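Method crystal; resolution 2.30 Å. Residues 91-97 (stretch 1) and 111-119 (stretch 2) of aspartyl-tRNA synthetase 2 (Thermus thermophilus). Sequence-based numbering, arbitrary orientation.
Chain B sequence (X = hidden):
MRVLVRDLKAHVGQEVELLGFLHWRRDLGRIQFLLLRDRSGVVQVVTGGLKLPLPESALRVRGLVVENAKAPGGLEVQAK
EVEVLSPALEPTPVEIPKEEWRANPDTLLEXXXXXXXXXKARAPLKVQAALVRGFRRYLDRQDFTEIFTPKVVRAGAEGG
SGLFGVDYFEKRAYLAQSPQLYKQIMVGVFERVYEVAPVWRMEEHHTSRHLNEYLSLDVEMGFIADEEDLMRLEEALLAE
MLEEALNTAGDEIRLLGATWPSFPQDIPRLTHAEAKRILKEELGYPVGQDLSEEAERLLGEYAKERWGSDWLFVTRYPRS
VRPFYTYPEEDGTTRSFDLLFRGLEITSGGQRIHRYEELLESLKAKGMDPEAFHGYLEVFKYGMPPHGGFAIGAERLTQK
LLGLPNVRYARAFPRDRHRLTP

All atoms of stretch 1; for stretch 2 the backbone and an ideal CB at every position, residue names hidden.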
# COMPACT_ATOMS: atom_id res chain seq x y z
N PRO B 91 19.02 -31.19 -0.83
CA PRO B 91 19.13 -30.69 -2.20
C PRO B 91 17.77 -30.12 -2.58
O PRO B 91 16.74 -30.63 -2.16
CB PRO B 91 19.47 -31.95 -2.99
CG PRO B 91 20.26 -32.77 -1.99
CD PRO B 91 19.42 -32.60 -0.75
N THR B 92 17.77 -29.04 -3.36
CA THR B 92 16.51 -28.43 -3.77
C THR B 92 15.72 -29.41 -4.62
O THR B 92 16.28 -30.08 -5.49
CB THR B 92 16.75 -27.13 -4.56
OG1 THR B 92 17.63 -27.40 -5.65
CG2 THR B 92 17.35 -26.07 -3.66
N PRO B 93 14.40 -29.51 -4.38
CA PRO B 93 13.52 -30.41 -5.12
C PRO B 93 13.71 -30.26 -6.63
O PRO B 93 13.65 -31.23 -7.38
CB PRO B 93 12.13 -29.99 -4.66
CG PRO B 93 12.38 -29.57 -3.24
CD PRO B 93 13.64 -28.75 -3.37
N VAL B 94 13.94 -29.02 -7.05
CA VAL B 94 14.15 -28.72 -8.46
C VAL B 94 15.36 -27.79 -8.57
O VAL B 94 15.60 -26.98 -7.67
CB VAL B 94 12.90 -28.03 -9.08
CG1 VAL B 94 13.21 -27.55 -10.49
CG2 VAL B 94 11.73 -29.00 -9.10
N GLU B 95 16.14 -27.92 -9.64
CA GLU B 95 17.31 -27.07 -9.82
C GLU B 95 16.85 -25.63 -10.05
O GLU B 95 16.45 -25.26 -11.15
CB GLU B 95 18.14 -27.52 -11.02
CG GLU B 95 18.96 -28.79 -10.81
CD GLU B 95 19.90 -29.07 -11.98
OE1 GLU B 95 19.41 -29.24 -13.12
OE2 GLU B 95 21.13 -29.12 -11.76
N ILE B 96 16.90 -24.83 -8.99
CA ILE B 96 16.50 -23.43 -9.08
C ILE B 96 17.17 -22.71 -10.25
O ILE B 96 16.51 -21.99 -11.00
CB ILE B 96 16.79 -22.70 -7.74
CG1 ILE B 96 15.84 -23.23 -6.67
CG2 ILE B 96 16.63 -21.19 -7.90
CD1 ILE B 96 16.03 -22.60 -5.31
N PRO B 97 18.50 -22.89 -10.43
CA PRO B 97 19.21 -22.23 -11.53
C PRO B 97 18.55 -22.43 -12.90
O PRO B 97 17.59 -23.20 -13.05
CB PRO B 97 20.60 -22.86 -11.46
CG PRO B 97 20.77 -23.10 -10.01
CD PRO B 97 19.44 -23.68 -9.60
N UNK B 111 6.93 -25.95 -5.63
CA UNK B 111 7.73 -25.75 -4.42
C UNK B 111 8.06 -24.28 -4.23
O UNK B 111 9.21 -23.92 -3.96
CB UNK B 111 9.02 -26.57 -4.48
N UNK B 112 7.04 -23.44 -4.37
CA UNK B 112 7.16 -22.00 -4.23
C UNK B 112 8.15 -21.51 -3.18
O UNK B 112 9.04 -20.72 -3.48
CB UNK B 112 5.78 -21.42 -3.90
N UNK B 113 7.98 -21.98 -1.94
CA UNK B 113 8.83 -21.55 -0.84
C UNK B 113 10.32 -21.47 -1.17
O UNK B 113 11.08 -20.80 -0.48
CB UNK B 113 8.63 -22.50 0.34
N UNK B 114 10.74 -22.14 -2.25
CA UNK B 114 12.14 -22.12 -2.63
C UNK B 114 12.36 -21.71 -4.10
O UNK B 114 13.31 -20.98 -4.41
CB UNK B 114 12.75 -23.50 -2.38
N UNK B 115 11.49 -22.15 -5.01
CA UNK B 115 11.62 -21.81 -6.43
C UNK B 115 11.35 -20.33 -6.69
O UNK B 115 11.77 -19.79 -7.71
CB UNK B 115 10.66 -22.66 -7.26
N UNK B 116 10.66 -19.67 -5.77
CA UNK B 116 10.36 -18.26 -5.96
C UNK B 116 11.62 -17.41 -5.82
O UNK B 116 11.62 -16.23 -6.20
CB UNK B 116 9.30 -17.80 -4.96
N UNK B 117 12.68 -18.01 -5.31
CA UNK B 117 13.93 -17.28 -5.14
C UNK B 117 14.61 -17.05 -6.49
O UNK B 117 15.43 -16.15 -6.62
CB UNK B 117 14.87 -18.04 -4.20
N UNK B 118 14.26 -17.84 -7.50
CA UNK B 118 14.85 -17.66 -8.82
C UNK B 118 14.67 -16.24 -9.34
O UNK B 118 13.68 -15.59 -9.01
CB UNK B 118 14.24 -18.65 -9.81
N UNK B 119 15.63 -15.77 -10.13
CA UNK B 119 15.58 -14.41 -10.69
C UNK B 119 14.33 -14.16 -11.54
O UNK B 119 13.67 -13.13 -11.39
CB UNK B 119 16.83 -14.15 -11.54

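Stretch 1 has no regular helix or strand and offers stretch 2 a mostly apolar surface: Thr-92 CG2, the ring of Pro-93, Val-94 and the long side chain of Ile-96. No hydrogen bond crosses between the stretches.

At position 111, CA-to-CB points toward stretch 1, and the ideal CB lies 4.6 Å from Pro-93 CB. A flat ring would suit this place, since proline CH groups pack well on aromatic faces. A longer aliphatic chain could also serve. The deposited residue is Tyr-111, with chi1 in the m well. Pro-93 CB sits over one face of its ring, 3.5 Å from the centroid and 17° off the ring normal, a CH-pi contact. The nearest ring atom, Tyr-111 CE2, is 3.4 Å from Pro-93 CB. Val-94 CG2 adds a looser contact, 4.5 Å from Tyr-111 CD1.

Position 112 is in a short helical segment, and nothing of stretch 1 comes near its CB. Many residues would suit, polar ones included. It is Arg-112, which makes no contact with stretch 1.

Position 113 has a sideways CB with no atom of stretch 1 within 5.5 Å. A small residue would leave stretch 1 untouched; a long one could reach back to it. It is Tyr-113, chi1 p. Its end comes nearer than its CB, and Tyr-113 OH lies 3.9 Å from Pro-93 CG.

Position 114 points toward stretch 1. Its ideal CB is 4.5 Å from Ile-96 CD1, and 5.4 Å from both Pro-93 CD and Thr-92 CG2. These carbons call for a compact apolar side chain; valine, isoleucine or leucine are natural candidates. It is Val-114, chi1 p. Val-114 CG2 meets Ile-96 CD1 at 3.4 Å and Thr-92 CG2 at 4.2 Å, while Val-114 CG1 lies 4.4 Å from Pro-93 CD. The backbone takes part too: Ile-96 CD1 is 3.3 Å from Val-114 O.

At position 115 the CB points sideways, 5.2 Å from Ile-96 CG1. A small or medium residue would suit, and a hydroxyl could turn back to the helix backbone. It is Thr-115, chi1 p. Thr-115 OG1 gives a weak hydrogen bond to Tyr-111 O at 3.2 Å, and Thr-115 N bonds to the same oxygen at 3.1 Å.

At 116 the CB points away, so polar or apolar would suit. Leu-116 makes no contact.

Position 117 has a sideways CB, 4.8 Å from Ile-96 CD1. An apolar group or a long aliphatic stem would fit beside that methyl. It is Arg-117, extended beyond chi1, with its guanidinium hydrogen-bonded elsewhere in the structure.

Position 118 closes a type I turn from 115 and is the N-cap of the next helix. Serine, threonine, aspartate, asparagine or glycine would suit. An ideal CB would lie 4.0 Å from Ile-96 CG2, with room for it. It is Gly-118, whose CA is 4.1 Å from Ile-96 CG2.

Position 119 has a sideways CB with no atom of stretch 1 near. Polar residues suit this first helical turn. It is Glu-119.

Stretch 2 111-119: YRYVTLRGE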
# COMPACT_ATOMS: atom_id res chain seq x y z
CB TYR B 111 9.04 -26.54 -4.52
CG TYR B 111 8.86 -28.02 -4.74
CD1 TYR B 111 8.53 -28.52 -6.00
CD2 TYR B 111 9.00 -28.92 -3.68
CE1 TYR B 111 8.36 -29.89 -6.20
CE2 TYR B 111 8.83 -30.28 -3.87
CZ TYR B 111 8.51 -30.76 -5.13
OH TYR B 111 8.34 -32.11 -5.31
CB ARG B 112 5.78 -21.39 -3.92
CG ARG B 112 4.86 -21.18 -5.11
CD ARG B 112 5.34 -20.05 -5.99
NE ARG B 112 4.22 -19.41 -6.70
CZ ARG B 112 4.36 -18.41 -7.56
NH1 ARG B 112 5.56 -17.93 -7.85
NH2 ARG B 112 3.29 -17.88 -8.15
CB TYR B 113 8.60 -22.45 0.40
CG TYR B 113 8.98 -23.91 0.23
CD1 TYR B 113 10.27 -24.35 0.50
CD2 TYR B 113 8.06 -24.83 -0.28
CE1 TYR B 113 10.65 -25.67 0.27
CE2 TYR B 113 8.43 -26.16 -0.51
CZ TYR B 113 9.72 -26.57 -0.24
OH TYR B 113 10.11 -27.86 -0.53
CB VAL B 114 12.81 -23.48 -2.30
CG1 VAL B 114 12.18 -24.61 -3.11
CG2 VAL B 114 14.31 -23.40 -2.54
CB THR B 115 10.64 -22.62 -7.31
OG1 THR B 115 9.29 -22.44 -6.83
CG2 THR B 115 10.99 -24.09 -7.27
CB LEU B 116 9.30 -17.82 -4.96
CG LEU B 116 8.52 -16.54 -5.26
CD1 LEU B 116 8.30 -16.36 -6.77
CD2 LEU B 116 7.20 -16.64 -4.53
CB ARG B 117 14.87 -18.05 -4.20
CG ARG B 117 14.37 -18.17 -2.77
CD ARG B 117 15.40 -18.91 -1.95
NE ARG B 117 15.02 -19.17 -0.57
CZ ARG B 117 15.81 -19.80 0.30
NH1 ARG B 117 17.00 -20.23 -0.09
NH2 ARG B 117 15.42 -20.00 1.56
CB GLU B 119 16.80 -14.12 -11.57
CG GLU B 119 18.13 -14.06 -10.84
CD GLU B 119 19.22 -13.37 -11.67
OE1 GLU B 119 19.23 -12.12 -11.72
OE2 GLU B 119 20.04 -14.08 -12.28
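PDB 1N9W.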